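Local coordinates for protein glycoside hydrolase family 31 (PDB 5I0F) that breaks down cycloalternan as a family 31 glycoside hydrolase, with an eight-stranded TIM barrel whose pocket here carries sugar trapped as a covalent intermediate, at residues Ser194-Gln199 with Tyr210-Phe215; Glu198-Gln203 with Ala530-Ser535; Ser535-Phe540 with Glu571-Ala576. All blocks are in the same frame, centred on the assembly; numbering follows the deposited sequence.

In the fold
Contacts 1 and 2 start from the same loop after strand 191-194 and share Glu198 and Gln199. Both touch one glucose and use one water, and Tyr210 OH of contact 1 probably bonds to Asp532 N of contact 2, 3.0 Å away. Contact 1 is almost wholly buried near the middle of the chain, mixing apolar packing with a few polar links. Contact 2 is partly buried and far more polar, with carboxylates, sugar hydroxyls and a calcium ion. Ser535 leads on to contact 3, whose centre lies about 22 Å from that of the chain; there two barrel helices meet through an indole and a leucine, and the one hydrogen bond across involves the exposed Glu571.

Contact 1. Residues Ser194-Gln199 with Tyr210-Phe215; sequences SVVFEQ and YLPMPF. With GLC (alpha-D-glucopyranose), chain B.
Glu198 and Tyr210 meet at the edge of the tyrosine ring, where Glu198 CG lies near the ring plane and 3.8 Å from Tyr210 CE1. The methylene is there because CG stands anti to the backbone N (chi1 -168°). Beyond it the chain bends; carboxylate and ring planes are 10° apart. One water joins the polar ends: it accepts from Tyr210 OH at 2.7 Å and donates to Glu198 OE2 at 2.8 Å. The same OE2 takes a very short 2.5 Å bond from O6 of the bound glucose, which ties this ring-edge contact to the glycan pocket. Behind the side chains, the backbone of the loop lies against the tyrosine, with Tyr210 CA making a C-H...O contact of 3.4 Å to Phe197 O.

The loop leaves strand 191-194, at the edge of a six-stranded antiparallel sheet, while residues 210-215 run nearly antiparallel to it into strand 212-219 of a second, five-stranded sheet. The contact thus joins two beta sheets beside the mouth of the barrel, consistent with the beta-sandwich that precedes the barrel in family 31 enzymes.

Farther from the sugar the packing turns apolar. The Pro212 ring sits against the backbone of Val195, its CG 3.5 Å from Val195 C, and Val196 CG2 approaches Pro212 CD to 3.9 Å, the two side chains crossing at about a right angle. Ser194 OG donates to Met213 O over 3.0 Å, standing above the carbonyl plane by 74°. In the second shell, Asp532 N binds Tyr210 OH, giving that hydroxyl a donor, while Asn490 OD1 holds Val196 N. Gln199 is held at both ends of its amide, NE2 on Lys201 O and OE1 on Arg208.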
loop_
_atom_site.group_PDB
_atom_site.type_symbol
_atom_site.label_atom_id
_atom_site.label_comp_id
_atom_site.label_asym_id
_atom_site.label_seq_id
_atom_site.Cartn_x
_atom_site.Cartn_y
_atom_site.Cartn_z
ATOM N N SER A 194 1.834 3.629 11.295
ATOM C CA SER A 194 0.940 3.852 10.183
ATOM C C SER A 194 1.458 4.997 9.326
ATOM O O SER A 194 1.179 6.186 9.606
ATOM C CB SER A 194 -0.497 4.098 10.674
ATOM O OG SER A 194 -1.042 2.838 11.109
ATOM N N VAL A 195 2.241 4.614 8.312
ATOM C CA VAL A 195 2.788 5.517 7.304
ATOM C C VAL A 195 2.723 4.787 5.966
ATOM O O VAL A 195 3.074 3.611 5.878
ATOM C CB VAL A 195 4.226 5.996 7.649
ATOM C CG1 VAL A 195 5.249 4.863 7.692
ATOM C CG2 VAL A 195 4.688 7.074 6.673
ATOM N N VAL A 196 2.240 5.470 4.938
ATOM C CA VAL A 196 2.126 4.852 3.624
ATOM C C VAL A 196 3.567 4.587 3.141
ATOM O O VAL A 196 4.434 5.468 3.216
ATOM C CB VAL A 196 1.361 5.762 2.664
ATOM C CG1 VAL A 196 1.453 5.260 1.241
ATOM C CG2 VAL A 196 -0.090 5.915 3.119
ATOM N N PHE A 197 3.844 3.358 2.721
ATOM C CA PHE A 197 5.208 3.004 2.276
ATOM C C PHE A 197 5.179 1.881 1.261
ATOM O O PHE A 197 4.347 0.961 1.364
ATOM C CB PHE A 197 6.093 2.607 3.472
ATOM C CG PHE A 197 7.481 2.200 3.077
ATOM C CD1 PHE A 197 8.371 3.142 2.588
ATOM C CD2 PHE A 197 7.889 0.894 3.136
ATOM C CE1 PHE A 197 9.653 2.793 2.208
ATOM C CE2 PHE A 197 9.175 0.529 2.745
ATOM C CZ PHE A 197 10.060 1.481 2.261
ATOM N N GLU A 198 6.074 1.954 0.283
ATOM C CA GLU A 198 6.228 0.878 -0.684
ATOM C C GLU A 198 7.306 -0.123 -0.254
ATOM O O GLU A 198 8.489 0.080 -0.515
ATOM C CB GLU A 198 6.535 1.396 -2.089
ATOM C CG GLU A 198 6.386 0.265 -3.101
ATOM C CD GLU A 198 7.373 0.271 -4.254
ATOM O OE1 GLU A 198 7.785 1.356 -4.725
ATOM O OE2 GLU A 198 7.683 -0.849 -4.722
ATOM N N GLN A 199 6.880 -1.196 0.412
ATOM C CA GLN A 199 7.753 -2.316 0.751
ATOM C C GLN A 199 7.637 -3.334 -0.360
ATOM O O GLN A 199 6.574 -3.980 -0.504
ATOM C CB GLN A 199 7.371 -2.916 2.112
ATOM C CG GLN A 199 8.127 -4.175 2.504
ATOM C CD GLN A 199 9.616 -4.006 2.498
ATOM O OE1 GLN A 199 10.148 -3.066 3.089
ATOM N NE2 GLN A 199 10.305 -4.900 1.824
ATOM N N TYR A 210 1.500 -0.890 2.446
ATOM C CA TYR A 210 1.051 0.103 1.505
ATOM C C TYR A 210 -0.203 0.857 1.964
ATOM O O TYR A 210 -0.478 1.958 1.464
ATOM C CB TYR A 210 0.648 -0.534 0.174
ATOM C CG TYR A 210 1.610 -1.456 -0.530
ATOM C CD1 TYR A 210 2.560 -0.966 -1.426
ATOM C CD2 TYR A 210 1.500 -2.836 -0.375
ATOM C CE1 TYR A 210 3.419 -1.835 -2.119
ATOM C CE2 TYR A 210 2.338 -3.708 -1.065
ATOM C CZ TYR A 210 3.306 -3.211 -1.926
ATOM O OH TYR A 210 4.129 -4.073 -2.651
ATOM N N LEU A 211 -0.973 0.243 2.862
ATOM C CA LEU A 211 -2.327 0.695 3.193
ATOM C C LEU A 211 -2.557 0.681 4.714
ATOM O O LEU A 211 -3.360 -0.128 5.243
ATOM C CB LEU A 211 -3.338 -0.202 2.474
ATOM C CG LEU A 211 -4.625 0.441 1.972
ATOM C CD1 LEU A 211 -5.511 -0.605 1.299
ATOM C CD2 LEU A 211 -5.384 1.124 3.088
ATOM N N PRO A 212 -1.870 1.581 5.431
ATOM C CA PRO A 212 -2.054 1.664 6.874
ATOM C C PRO A 212 -3.278 2.518 7.191
ATOM O O PRO A 212 -3.746 3.267 6.331
ATOM C CB PRO A 212 -0.787 2.385 7.333
ATOM C CG PRO A 212 -0.451 3.279 6.194
ATOM C CD PRO A 212 -0.844 2.525 4.950
ATOM N N MET A 213 -3.766 2.414 8.415
ATOM C CA MET A 213 -4.758 3.360 8.970
ATOM C C MET A 213 -4.503 3.549 10.461
ATOM O O MET A 213 -4.083 2.609 11.137
ATOM C CB MET A 213 -6.181 2.861 8.748
ATOM C CG MET A 213 -6.605 2.791 7.285
ATOM S SD MET A 213 -8.323 2.327 7.133
ATOM C CE MET A 213 -8.429 1.877 5.397
ATOM N N PRO A 214 -4.743 4.764 10.989
ATOM C CA PRO A 214 -4.551 4.986 12.421
ATOM C C PRO A 214 -5.816 4.638 13.212
ATOM O O PRO A 214 -6.391 5.494 13.890
ATOM C CB PRO A 214 -4.199 6.468 12.487
ATOM C CG PRO A 214 -4.996 7.074 11.350
ATOM C CD PRO A 214 -4.968 6.031 10.265
ATOM N N PHE A 215 -6.193 3.369 13.149
ATOM C CA PHE A 215 -7.462 2.859 13.690
ATOM C C PHE A 215 -7.278 1.403 14.035
ATOM O O PHE A 215 -6.583 0.680 13.300
ATOM C CB PHE A 215 -8.614 2.983 12.663
ATOM C CG PHE A 215 -9.746 1.988 12.884
ATOM C CD1 PHE A 215 -10.747 2.248 13.805
ATOM C CD2 PHE A 215 -9.791 0.794 12.184
ATOM C CE1 PHE A 215 -11.761 1.332 14.030
ATOM C CE2 PHE A 215 -10.805 -0.135 12.410
ATOM C CZ PHE A 215 -11.804 0.152 13.321
HETATM C C1 GLC B . 9.241 -3.572 -9.462
HETATM C C2 GLC B . 7.791 -4.007 -9.234
HETATM C C3 GLC B . 6.880 -2.793 -9.106
HETATM C C4 GLC B . 7.377 -1.903 -7.977
HETATM C C5 GLC B . 8.814 -1.493 -8.313
HETATM C C6 GLC B . 9.431 -0.574 -7.273
HETATM O O2 GLC B . 7.374 -4.855 -10.307
HETATM O O3 GLC B . 5.538 -3.230 -8.840
HETATM O O4 GLC B . 6.513 -0.759 -7.824
HETATM O O5 GLC B . 9.655 -2.654 -8.447
HETATM O O6 GLC B . 9.725 -1.266 -6.050
HETATM O O HOH W 1 6.092 -3.052 -4.143
#

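Contact 2. Residues Glu198-Gln203 with Ala530-Ser535; sequences EQYKAQ and AGDEDS. With CA (calcium ion), chain E; GLC (alpha-D-glucopyranose), chain B; BGC (beta-D-glucopyranose), chain C.
Asp532, Lys201 and Glu533 carry this contact. Asp532 sets OD2 at the edge of the Tyr200 ring, 3.4 Å from CD1, with carboxylate and ring planes 85° apart. Its two oxygens face different sugars: OD1 accepts from O2 of the beta-glucose at 2.7 Å, OD2 lies 2.6 Å from O3 of the alpha-glucose, and a water links OD2 to Glu198 OE2. Its backbone O takes a 2.8 Å bond from Gln203 NE2.

Lys201 CG, set beside the backbone N (chi1 -49°), lies over the centre of one Tyr200 face; O5 of the alpha-glucose stands over the opposite one. Tyr200 OH bonds to Glu593 and His78 stacks with the ring. Lys201 NZ forms a salt bridge with Asp534, its OD1 at 2.7 Å, an oxygen shared with calcium at 2.5 Å.

Glu533 OE1 is gripped by two backbone donors from opposite faces: Ala202 N above the carboxylate plane, 3.1 Å away at 173°, and Asp534 N on the anti side, less far out. Residues 530-535 follow barrel strand 527-529 at its carboxyl end, where TIM-barrel enzymes build their active sites, here lined in part by the loop after strand 191-194.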
loop_
_atom_site.group_PDB
_atom_site.type_symbol
_atom_site.label_atom_id
_atom_site.label_comp_id
_atom_site.label_asym_id
_atom_site.label_seq_id
_atom_site.Cartn_x
_atom_site.Cartn_y
_atom_site.Cartn_z
ATOM N N GLU A 198 6.074 1.954 0.283
ATOM C CA GLU A 198 6.228 0.878 -0.684
ATOM C C GLU A 198 7.306 -0.123 -0.254
ATOM O O GLU A 198 8.489 0.080 -0.515
ATOM C CB GLU A 198 6.535 1.396 -2.089
ATOM C CG GLU A 198 6.386 0.265 -3.101
ATOM C CD GLU A 198 7.373 0.271 -4.254
ATOM O OE1 GLU A 198 7.785 1.356 -4.725
ATOM O OE2 GLU A 198 7.683 -0.849 -4.722
ATOM N N GLN A 199 6.880 -1.196 0.412
ATOM C CA GLN A 199 7.753 -2.316 0.751
ATOM C C GLN A 199 7.637 -3.334 -0.360
ATOM O O GLN A 199 6.574 -3.980 -0.504
ATOM C CB GLN A 199 7.371 -2.916 2.112
ATOM C CG GLN A 199 8.127 -4.175 2.504
ATOM C CD GLN A 199 9.616 -4.006 2.498
ATOM O OE1 GLN A 199 10.148 -3.066 3.089
ATOM N NE2 GLN A 199 10.305 -4.900 1.824
ATOM N N TYR A 200 8.706 -3.460 -1.156
ATOM C CA TYR A 200 8.702 -4.345 -2.317
ATOM C C TYR A 200 8.981 -5.760 -1.827
ATOM O O TYR A 200 10.110 -6.097 -1.513
ATOM C CB TYR A 200 9.703 -3.908 -3.399
ATOM C CG TYR A 200 9.872 -4.882 -4.567
ATOM C CD1 TYR A 200 8.807 -5.204 -5.414
ATOM C CD2 TYR A 200 11.107 -5.466 -4.834
ATOM C CE1 TYR A 200 8.970 -6.095 -6.481
ATOM C CE2 TYR A 200 11.282 -6.343 -5.898
ATOM C CZ TYR A 200 10.213 -6.667 -6.717
ATOM O OH TYR A 200 10.391 -7.528 -7.778
ATOM N N LYS A 201 7.909 -6.546 -1.746
ATOM C CA LYS A 201 7.907 -7.944 -1.296
ATOM C C LYS A 201 8.192 -8.084 0.199
ATOM O O LYS A 201 8.719 -7.163 0.848
ATOM C CB LYS A 201 8.827 -8.834 -2.177
ATOM C CG LYS A 201 8.562 -8.629 -3.680
ATOM C CD LYS A 201 9.210 -9.649 -4.607
ATOM C CE LYS A 201 10.711 -9.718 -4.452
ATOM N NZ LYS A 201 11.318 -10.692 -5.405
ATOM N N ALA A 202 7.824 -9.248 0.736
ATOM C CA ALA A 202 8.046 -9.608 2.145
ATOM C C ALA A 202 7.517 -8.549 3.126
ATOM O O ALA A 202 8.179 -8.205 4.114
ATOM C CB ALA A 202 9.538 -9.855 2.379
ATOM N N GLN A 203 6.310 -8.042 2.872
ATOM C CA GLN A 203 5.721 -7.011 3.732
ATOM C C GLN A 203 5.519 -7.532 5.169
ATOM O O GLN A 203 5.697 -6.776 6.143
ATOM C CB GLN A 203 4.392 -6.527 3.182
ATOM C CG GLN A 203 4.466 -5.826 1.809
ATOM C CD GLN A 203 4.416 -6.781 0.605
ATOM O OE1 GLN A 203 4.036 -7.947 0.731
ATOM N NE2 GLN A 203 4.756 -6.269 -0.576
ATOM N N ALA A 530 -3.199 -6.669 -2.730
ATOM C CA ALA A 530 -2.197 -6.735 -1.673
ATOM C C ALA A 530 -0.754 -6.408 -2.110
ATOM O O ALA A 530 0.153 -6.491 -1.313
ATOM C CB ALA A 530 -2.234 -8.121 -1.052
ATOM N N GLY A 531 -0.554 -5.988 -3.350
ATOM C CA GLY A 531 0.769 -5.549 -3.823
ATOM C C GLY A 531 1.679 -6.674 -4.267
ATOM O O GLY A 531 1.215 -7.730 -4.739
ATOM N N ASP A 532 2.978 -6.434 -4.132
ATOM C CA ASP A 532 3.990 -7.251 -4.784
ATOM C C ASP A 532 4.555 -8.320 -3.877
ATOM O O ASP A 532 5.063 -8.000 -2.799
ATOM C CB ASP A 532 5.155 -6.369 -5.212
ATOM C CG ASP A 532 4.787 -5.364 -6.259
ATOM O OD1 ASP A 532 3.724 -5.499 -6.894
ATOM O OD2 ASP A 532 5.620 -4.451 -6.490
ATOM N N GLU A 533 4.531 -9.578 -4.327
ATOM C CA GLU A 533 5.162 -10.654 -3.568
ATOM C C GLU A 533 5.827 -11.722 -4.431
ATOM O O GLU A 533 5.545 -11.864 -5.621
ATOM C CB GLU A 533 4.155 -11.350 -2.613
ATOM C CG GLU A 533 4.219 -10.918 -1.128
ATOM C CD GLU A 533 5.481 -11.366 -0.380
ATOM O OE1 GLU A 533 6.564 -11.530 -1.008
ATOM O OE2 GLU A 533 5.412 -11.548 0.872
ATOM N N ASP A 534 6.689 -12.488 -3.774
ATOM C CA ASP A 534 7.266 -13.706 -4.322
ATOM C C ASP A 534 6.225 -14.842 -4.350
ATOM O O ASP A 534 5.206 -14.796 -3.656
ATOM C CB ASP A 534 8.461 -14.137 -3.472
ATOM C CG ASP A 534 9.661 -13.210 -3.639
ATOM O OD1 ASP A 534 10.190 -13.115 -4.771
ATOM O OD2 ASP A 534 10.075 -12.569 -2.649
ATOM N N SER A 535 6.495 -15.847 -5.179
ATOM C CA SER A 535 5.670 -17.029 -5.255
ATOM C C SER A 535 6.114 -18.054 -4.230
ATOM O O SER A 535 6.794 -19.049 -4.571
ATOM C CB SER A 535 5.700 -17.648 -6.664
ATOM O OG SER A 535 5.042 -16.799 -7.602
HETATM CA CA CA E . 11.550 -15.066 -5.683
HETATM C C1 GLC B . 9.241 -3.572 -9.462
HETATM C C2 GLC B . 7.791 -4.007 -9.234
HETATM C C3 GLC B . 6.880 -2.793 -9.106
HETATM C C4 GLC B . 7.377 -1.903 -7.977
HETATM C C5 GLC B . 8.814 -1.493 -8.313
HETATM C C6 GLC B . 9.431 -0.574 -7.273
HETATM O O2 GLC B . 7.374 -4.855 -10.307
HETATM O O3 GLC B . 5.538 -3.230 -8.840
HETATM O O4 GLC B . 6.513 -0.759 -7.824
HETATM O O5 GLC B . 9.655 -2.654 -8.447
HETATM O O6 GLC B . 9.725 -1.266 -6.050
HETATM C C2 BGC C . 2.556 -3.157 -9.372
HETATM C C3 BGC C . 2.713 -4.421 -10.237
HETATM C C4 BGC C . 2.891 -4.011 -11.696
HETATM C C5 BGC C . 4.061 -3.028 -11.853
HETATM C C6 BGC C . 4.075 -2.491 -13.278
HETATM C C1 BGC C . 2.953 -1.786 -9.977
HETATM O O2 BGC C . 2.577 -3.296 -7.937
HETATM O O3 BGC C . 1.581 -5.278 -10.071
HETATM O O4 BGC C . 3.112 -5.173 -12.519
HETATM O O5 BGC C . 4.027 -1.913 -10.926
HETATM O O6 BGC C . 5.273 -1.751 -13.530
HETATM O O HOH W 1 6.092 -3.052 -4.143
HETATM O O HOH W 2 1.879 -8.595 -1.135
HETATM O O HOH W 3 3.921 -10.240 2.817
HETATM O O HOH W 4 9.343 -15.774 -6.239
HETATM O O HOH W 5 11.437 -13.212 -7.416
HETATM O O HOH W 6 12.762 -15.961 -7.411
HETATM O O HOH W 7 13.486 -13.807 -4.608
HETATM O O HOH W 8 11.608 -16.143 -3.608
#

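Contact 3. Residues Ser535-Phe540 with Glu571-Ala576; sequences STWEAF and EAELYA
Trp537 and Leu574 slide past each other in opposite directions, and the main apolar contact is a CH-pi one. Leu574 CD1 stands over the face of the six-membered indole ring, 3.9 Å from its centroid and 12° off the normal. Leu574 CB lies over the same ring system, 3.9 Å from Trp537 CZ2. CD1 also reaches Phe540 CD2 at 3.8 Å, so one methyl touches two aromatic rings three residues apart. The other methyl, CD2, rests on the backbone, 3.6 Å from Ser535 O. Glu573 adds its aliphatic part, CG packing 4.0 Å from Trp537 CZ2, while its carboxylate turns to Gly686 N.

These are the first turns of helices 537-551 and 572-583, consecutive helices of the TIM barrel that flank strand 558-561, packed side by side on the barrel's outer layer. Deeper in, Trp560 of that strand meets the Phe540 ring.

Polar links sit at the helix starts. Trp537 NE1 donates to Glu571 OE1 over 2.9 Å with an N-H...O angle of 163°; the oxygen lies in the indole plane and is met on its anti side, somewhat out of the carboxylate plane. Glu571, an N-cap residue, has CG between its backbone N and carbonyl carbon (chi1 78°). At the other helix Thr536 is the N-cap, its OG1 accepting from Ala539 N at 3.0 Å, and Ser535 OG binds Ala563 O and Arg604.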
loop_
_atom_site.group_PDB
_atom_site.type_symbol
_atom_site.label_atom_id
_atom_site.label_comp_id
_atom_site.label_asym_id
_atom_site.label_seq_id
_atom_site.Cartn_x
_atom_site.Cartn_y
_atom_site.Cartn_z
ATOM N N SER A 535 6.495 -15.847 -5.179
ATOM C CA SER A 535 5.670 -17.029 -5.255
ATOM C C SER A 535 6.114 -18.054 -4.230
ATOM O O SER A 535 6.794 -19.049 -4.571
ATOM C CB SER A 535 5.700 -17.648 -6.664
ATOM O OG SER A 535 5.042 -16.799 -7.602
ATOM N N THR A 536 5.709 -17.811 -2.990
ATOM C CA THR A 536 6.075 -18.642 -1.844
ATOM C C THR A 536 4.876 -18.973 -0.953
ATOM O O THR A 536 3.869 -18.231 -0.929
ATOM C CB THR A 536 7.126 -17.960 -0.962
ATOM O OG1 THR A 536 6.583 -16.801 -0.335
ATOM C CG2 THR A 536 8.391 -17.602 -1.750
ATOM N N TRP A 537 5.020 -20.047 -0.166
ATOM C CA TRP A 537 4.002 -20.396 0.827
ATOM C C TRP A 537 3.864 -19.310 1.901
ATOM O O TRP A 537 2.765 -18.997 2.307
ATOM C CB TRP A 537 4.267 -21.765 1.462
ATOM C CG TRP A 537 4.175 -22.856 0.463
ATOM C CD1 TRP A 537 5.197 -23.386 -0.274
ATOM C CD2 TRP A 537 2.987 -23.550 0.065
ATOM N NE1 TRP A 537 4.716 -24.384 -1.104
ATOM C CE2 TRP A 537 3.364 -24.500 -0.920
ATOM C CE3 TRP A 537 1.643 -23.470 0.446
ATOM C CZ2 TRP A 537 2.444 -25.367 -1.520
ATOM C CZ3 TRP A 537 0.721 -24.345 -0.155
ATOM C CH2 TRP A 537 1.131 -25.269 -1.135
ATOM N N GLU A 538 4.981 -18.731 2.345
ATOM C CA GLU A 538 4.925 -17.664 3.343
ATOM C C GLU A 538 4.163 -16.442 2.819
ATOM O O GLU A 538 3.360 -15.847 3.556
ATOM C CB GLU A 538 6.337 -17.262 3.837
ATOM C CG GLU A 538 6.340 -16.233 4.979
ATOM C CD GLU A 538 5.366 -16.550 6.128
ATOM O OE1 GLU A 538 5.306 -17.735 6.604
ATOM O OE2 GLU A 538 4.610 -15.613 6.535
ATOM N N ALA A 539 4.373 -16.093 1.552
ATOM C CA ALA A 539 3.648 -14.972 0.963
ATOM C C ALA A 539 2.131 -15.231 0.835
ATOM O O ALA A 539 1.321 -14.318 1.029
ATOM C CB ALA A 539 4.252 -14.603 -0.382
ATOM N N PHE A 540 1.772 -16.470 0.507
ATOM C CA PHE A 540 0.379 -16.933 0.502
ATOM C C PHE A 540 -0.262 -16.715 1.879
ATOM O O PHE A 540 -1.314 -16.064 1.985
ATOM C CB PHE A 540 0.378 -18.420 0.052
ATOM C CG PHE A 540 -0.965 -19.111 -0.003
ATOM C CD1 PHE A 540 -2.178 -18.442 0.014
ATOM C CD2 PHE A 540 -0.987 -20.504 -0.094
ATOM C CE1 PHE A 540 -3.376 -19.126 -0.064
ATOM C CE2 PHE A 540 -2.196 -21.200 -0.191
ATOM C CZ PHE A 540 -3.388 -20.512 -0.149
ATOM N N GLU A 571 5.485 -23.217 -7.994
ATOM C CA GLU A 571 5.410 -24.685 -8.098
ATOM C C GLU A 571 3.938 -25.089 -8.204
ATOM O O GLU A 571 3.056 -24.368 -7.705
ATOM C CB GLU A 571 6.078 -25.360 -6.881
ATOM C CG GLU A 571 5.244 -25.369 -5.586
ATOM C CD GLU A 571 5.803 -26.272 -4.486
ATOM O OE1 GLU A 571 5.917 -25.828 -3.318
ATOM O OE2 GLU A 571 6.116 -27.449 -4.790
ATOM N N ALA A 572 3.679 -26.240 -8.821
ATOM C CA ALA A 572 2.297 -26.621 -9.167
ATOM C C ALA A 572 1.399 -26.635 -7.931
ATOM O O ALA A 572 0.280 -26.164 -7.984
ATOM C CB ALA A 572 2.264 -27.993 -9.854
ATOM N N GLU A 573 1.895 -27.179 -6.824
ATOM C CA GLU A 573 1.094 -27.350 -5.624
ATOM C C GLU A 573 0.650 -26.009 -5.024
ATOM O O GLU A 573 -0.481 -25.873 -4.550
ATOM C CB GLU A 573 1.869 -28.164 -4.569
ATOM C CG GLU A 573 1.006 -28.603 -3.411
ATOM C CD GLU A 573 1.770 -29.404 -2.369
ATOM O OE1 GLU A 573 1.114 -29.937 -1.461
ATOM O OE2 GLU A 573 3.033 -29.462 -2.415
ATOM N N LEU A 574 1.555 -25.037 -5.043
ATOM C CA LEU A 574 1.243 -23.697 -4.575
ATOM C C LEU A 574 0.212 -23.049 -5.466
ATOM O O LEU A 574 -0.745 -22.451 -4.974
ATOM C CB LEU A 574 2.518 -22.831 -4.470
ATOM C CG LEU A 574 2.308 -21.362 -4.099
ATOM C CD1 LEU A 574 1.581 -21.203 -2.766
ATOM C CD2 LEU A 574 3.660 -20.686 -4.094
ATOM N N TYR A 575 0.388 -23.152 -6.774
ATOM C CA TYR A 575 -0.609 -22.613 -7.705
ATOM C C TYR A 575 -1.988 -23.214 -7.432
ATOM O O TYR A 575 -2.964 -22.486 -7.308
ATOM C CB TYR A 575 -0.209 -22.833 -9.147
ATOM C CG TYR A 575 -1.035 -22.038 -10.159
ATOM C CD1 TYR A 575 -0.730 -20.709 -10.452
ATOM C CD2 TYR A 575 -2.088 -22.625 -10.832
ATOM C CE1 TYR A 575 -1.454 -19.989 -11.395
ATOM C CE2 TYR A 575 -2.814 -21.911 -11.786
ATOM C CZ TYR A 575 -2.500 -20.602 -12.060
ATOM O OH TYR A 575 -3.228 -19.915 -13.019
ATOM N N ALA A 576 -2.049 -24.525 -7.263
ATOM C CA ALA A 576 -3.309 -25.194 -6.949
ATOM C C ALA A 576 -3.965 -24.699 -5.684
ATOM O O ALA A 576 -5.165 -24.408 -5.692
ATOM C CB ALA A 576 -3.121 -26.697 -6.875
#